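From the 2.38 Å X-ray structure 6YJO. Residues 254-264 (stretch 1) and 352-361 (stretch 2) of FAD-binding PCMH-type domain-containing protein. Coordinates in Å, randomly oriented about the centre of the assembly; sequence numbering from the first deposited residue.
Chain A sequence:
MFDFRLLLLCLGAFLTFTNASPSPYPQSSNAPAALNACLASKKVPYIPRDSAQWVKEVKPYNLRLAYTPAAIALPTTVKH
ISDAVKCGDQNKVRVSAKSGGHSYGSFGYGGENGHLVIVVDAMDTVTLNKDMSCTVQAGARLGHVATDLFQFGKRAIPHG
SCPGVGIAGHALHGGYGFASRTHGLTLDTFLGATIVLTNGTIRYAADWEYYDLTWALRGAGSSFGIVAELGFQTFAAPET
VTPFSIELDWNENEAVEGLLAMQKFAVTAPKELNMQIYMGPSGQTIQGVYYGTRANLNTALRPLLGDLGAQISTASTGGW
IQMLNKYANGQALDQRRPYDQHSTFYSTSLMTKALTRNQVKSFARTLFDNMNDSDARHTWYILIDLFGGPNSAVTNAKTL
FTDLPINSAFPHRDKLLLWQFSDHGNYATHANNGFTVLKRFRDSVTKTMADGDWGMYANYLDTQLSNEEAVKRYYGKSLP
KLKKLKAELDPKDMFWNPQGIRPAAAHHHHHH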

# COMPACT_ATOMS: atom_id res chain seq x y z
N GLU A 254 -14.84 20.14 -18.96
CA GLU A 254 -13.58 19.62 -19.48
C GLU A 254 -13.05 18.46 -18.66
O GLU A 254 -12.17 17.74 -19.14
N ALA A 255 -13.55 18.28 -17.43
CA ALA A 255 -13.16 17.14 -16.61
C ALA A 255 -14.02 15.91 -16.86
O ALA A 255 -13.51 14.79 -16.74
N VAL A 256 -15.30 16.06 -17.19
CA VAL A 256 -16.09 14.89 -17.57
C VAL A 256 -15.54 14.29 -18.85
O VAL A 256 -15.51 13.07 -19.02
N GLU A 257 -15.06 15.14 -19.77
CA GLU A 257 -14.46 14.65 -21.01
C GLU A 257 -13.07 14.09 -20.75
O GLU A 257 -12.76 12.96 -21.14
N GLY A 258 -12.21 14.87 -20.08
CA GLY A 258 -10.84 14.44 -19.88
C GLY A 258 -10.73 13.12 -19.15
O GLY A 258 -9.89 12.28 -19.48
N LEU A 259 -11.57 12.92 -18.13
CA LEU A 259 -11.52 11.67 -17.38
C LEU A 259 -12.06 10.51 -18.21
O LEU A 259 -11.55 9.39 -18.13
N LEU A 260 -13.10 10.76 -19.01
CA LEU A 260 -13.60 9.73 -19.92
C LEU A 260 -12.55 9.37 -20.96
O LEU A 260 -12.42 8.20 -21.34
N ALA A 261 -11.77 10.35 -21.42
CA ALA A 261 -10.72 10.07 -22.39
C ALA A 261 -9.60 9.25 -21.76
O ALA A 261 -8.95 8.46 -22.46
N MET A 262 -9.37 9.41 -20.46
CA MET A 262 -8.30 8.67 -19.80
C MET A 262 -8.69 7.21 -19.59
O MET A 262 -7.83 6.32 -19.67
N GLN A 263 -9.97 6.94 -19.30
CA GLN A 263 -10.43 5.56 -19.21
C GLN A 263 -10.12 4.80 -20.49
O GLN A 263 -9.58 3.69 -20.46
N LYS A 264 -10.46 5.40 -21.64
CA LYS A 264 -10.17 4.77 -22.92
C LYS A 264 -8.68 4.53 -23.09
O LYS A 264 -8.26 3.45 -23.51
N THR A 352 -12.33 1.00 -8.83
CA THR A 352 -13.48 0.99 -9.73
C THR A 352 -13.15 0.33 -11.06
O THR A 352 -11.99 0.17 -11.45
N LYS A 353 -14.21 -0.07 -11.75
CA LYS A 353 -14.17 -0.29 -13.19
C LYS A 353 -14.38 1.04 -13.91
O LYS A 353 -14.60 2.08 -13.30
N ALA A 354 -14.30 0.99 -15.24
CA ALA A 354 -14.64 2.13 -16.08
C ALA A 354 -15.94 2.78 -15.65
O ALA A 354 -17.00 2.14 -15.66
N LEU A 355 -15.87 4.05 -15.25
CA LEU A 355 -17.07 4.80 -14.92
C LEU A 355 -17.89 5.11 -16.17
O LEU A 355 -17.35 5.29 -17.27
N THR A 356 -19.21 5.18 -16.00
CA THR A 356 -20.11 5.60 -17.06
C THR A 356 -20.07 7.12 -17.22
O THR A 356 -19.60 7.84 -16.34
N ARG A 357 -20.58 7.60 -18.36
CA ARG A 357 -20.64 9.04 -18.59
C ARG A 357 -21.28 9.76 -17.40
O ARG A 357 -20.76 10.77 -16.92
N ASN A 358 -22.40 9.24 -16.91
CA ASN A 358 -23.14 9.90 -15.85
C ASN A 358 -22.45 9.77 -14.49
O ASN A 358 -22.64 10.64 -13.64
N GLN A 359 -21.66 8.71 -14.29
CA GLN A 359 -20.89 8.59 -13.06
C GLN A 359 -19.76 9.61 -13.03
O GLN A 359 -19.51 10.23 -11.99
N VAL A 360 -19.07 9.80 -14.16
CA VAL A 360 -18.01 10.81 -14.21
C VAL A 360 -18.60 12.21 -14.05
O VAL A 360 -17.93 13.10 -13.52
N LYS A 361 -19.84 12.42 -14.48
CA LYS A 361 -20.47 13.73 -14.34
C LYS A 361 -20.83 14.00 -12.88
O LYS A 361 -20.72 15.14 -12.42

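V360 is the apolar hub of the contact between the helix of stretch 1 (254-264) and the loop and helix start of stretch 2, whose helical part begins at R357. Its CA-to-CB bond points toward stretch 1, and with chi1 t (-175°) its two methyls reach different neighbours. V360 CG1 lies 3.8 Å from the backbone atom V256 O, with V256 CB a looser 4.5 Å from V360 CG1; V360 CG2 meets L260 CD2 at 3.8 Å. The two helix axes come within 9.2 Å and run at 128° to each other.

L260 and L259 both point toward stretch 2, and both are m,t rotamers. L259 packs against V360, with L259 CB 3.8 Å from V360 CG1 and L259 CD1 4.1 Å from the same methyl. L260 also touches V360 and extends the contact to L355 and R357: L260 CD2 comes within 4.1 Å of L355 O, and L260 CD1 turns to R357. V256 leaves its backbone sideways, chi1 m (-38°), near the closest backbone approach, where V256 CA is 5.6 Å from K361 CA. V256 CG1 touches K361 CG at 4.0 Å and V256 CG2 lies 4.1 Å from R357 NH1. K361 (m,t,p,t) thus lends the base of its aliphatic chain to the contact, whereas its end leads away. A255, by contrast, adds just its backbone, with A255 O 4.2 Å from V360 CG1.

At one end of this apolar patch Q263, buried and pointing toward stretch 2, uses its amide to grip the backbone of L355. With chi1 m and chi2 t, the side chain extends so that both ends of the amide find partners on the same residue: L355 N donates to Q263 OE1 at 2.6 Å, and Q263 NE2 donates to L355 O at 2.8 Å, nearly straight at 176°. The pair ties the loop just before the second helix to the first. Q263 OE1 also packs 3.4 Å from A354 CA and 3.5 Å from L355 CB. The L355 side chain itself (m,p) leaves sideways.

Immediately after this clamp, T356 points away from stretch 1 and serves its own helix instead. In chi1 p, T356 OG1 caps the helix by accepting from Q359 N at 3.1 Å, while T356 N donates to Q359 OE1 at 2.9 Å.

The charged edge is built by R357 and E257. R357 (t,t,m) starts sideways, but its end comes nearer, laying one face of the guanidinium over L260 CD1, which is 3.3 Å from R357 NH2. E257 starts out pointing away, yet its end also approaches, with chi1 between wells at -111° and chi2 p. E257 OE1 lies at the guanidinium edge, near the plane, and forms a salt bridge with R357: R357 NH2 donates to E257 OE1 at 2.7 Å, and R357 NH1 adds a weak hydrogen bond to E257 OE1 at 3.1 Å. The arginine therefore covers the leucine with its face while meeting the carboxylate along its edge.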

# COMPACT_ATOMS: atom_id res chain seq x y z
CB GLU A 254 -12.52 20.72 -19.54
CG GLU A 254 -12.62 21.63 -20.75
CD GLU A 254 -11.53 22.67 -20.78
OE1 GLU A 254 -10.92 22.93 -19.72
OE2 GLU A 254 -11.28 23.23 -21.87
CB ALA A 255 -13.24 17.53 -15.13
CB VAL A 256 -17.60 15.22 -17.70
CG1 VAL A 256 -18.06 16.21 -16.64
CG2 VAL A 256 -17.97 15.71 -19.11
CB GLU A 257 -14.40 15.77 -22.04
CG GLU A 257 -15.33 15.58 -23.23
CD GLU A 257 -16.78 15.38 -22.82
OE1 GLU A 257 -17.32 14.28 -23.07
OE2 GLU A 257 -17.37 16.32 -22.24
CB LEU A 259 -12.29 11.81 -16.07
CG LEU A 259 -11.59 12.70 -15.04
CD1 LEU A 259 -12.54 13.16 -13.95
CD2 LEU A 259 -10.39 11.97 -14.43
CB LEU A 260 -14.89 10.19 -20.58
CG LEU A 260 -16.13 10.13 -19.68
CD1 LEU A 260 -17.25 11.01 -20.23
CD2 LEU A 260 -16.61 8.69 -19.52
CB ALA A 261 -10.17 11.37 -22.96
CB MET A 262 -7.97 9.31 -18.45
CG MET A 262 -6.85 10.33 -18.52
SD MET A 262 -6.43 10.99 -16.90
CE MET A 262 -5.86 9.50 -16.07
CB GLN A 263 -11.93 5.51 -18.92
CG GLN A 263 -12.37 6.32 -17.71
CD GLN A 263 -13.72 5.86 -17.18
OE1 GLN A 263 -13.82 5.39 -16.05
NE2 GLN A 263 -14.75 6.02 -18.00
CB LYS A 264 -10.71 5.64 -24.06
CG LYS A 264 -12.19 5.98 -23.95
CD LYS A 264 -12.57 7.18 -24.82
CE LYS A 264 -12.56 6.82 -26.30
NZ LYS A 264 -13.42 7.74 -27.09
CB THR A 352 -13.97 2.42 -10.01
OG1 THR A 352 -12.97 3.14 -10.75
CG2 THR A 352 -14.27 3.16 -8.72
CB LYS A 353 -15.24 -1.31 -13.59
CG LYS A 353 -15.04 -2.68 -12.97
CD LYS A 353 -16.26 -3.57 -13.18
CE LYS A 353 -15.99 -5.00 -12.73
NZ LYS A 353 -15.14 -5.75 -13.69
CB ALA A 354 -14.74 1.66 -17.53
CB LEU A 355 -16.71 6.11 -14.22
CG LEU A 355 -16.48 6.08 -12.70
CD1 LEU A 355 -15.23 5.28 -12.34
CD2 LEU A 355 -16.38 7.51 -12.17
CB THR A 356 -21.54 5.15 -16.75
OG1 THR A 356 -22.03 5.88 -15.62
CG2 THR A 356 -21.59 3.67 -16.46
CB ARG A 357 -21.43 9.34 -19.87
CG ARG A 357 -21.71 10.83 -20.06
CD ARG A 357 -21.89 11.21 -21.53
NE ARG A 357 -20.64 11.13 -22.28
CZ ARG A 357 -19.75 12.11 -22.37
NH1 ARG A 357 -19.95 13.27 -21.76
NH2 ARG A 357 -18.64 11.93 -23.08
CB ASN A 358 -24.56 9.34 -15.77
CG ASN A 358 -25.29 9.40 -17.11
OD1 ASN A 358 -25.64 8.37 -17.68
ND2 ASN A 358 -25.50 10.61 -17.61
CB GLN A 359 -20.35 7.17 -12.93
CG GLN A 359 -21.35 6.21 -12.32
CD GLN A 359 -21.17 4.78 -12.79
OE1 GLN A 359 -20.11 4.42 -13.31
NE2 GLN A 359 -22.21 3.96 -12.64
CB VAL A 360 -17.22 10.69 -15.53
CG1 VAL A 360 -16.04 11.65 -15.54
CG2 VAL A 360 -16.73 9.26 -15.73
CB LYS A 361 -21.70 13.83 -15.25
CG LYS A 361 -21.35 13.95 -16.73
CD LYS A 361 -22.54 13.64 -17.64
CE LYS A 361 -23.58 14.76 -17.67
NZ LYS A 361 -24.66 14.49 -18.66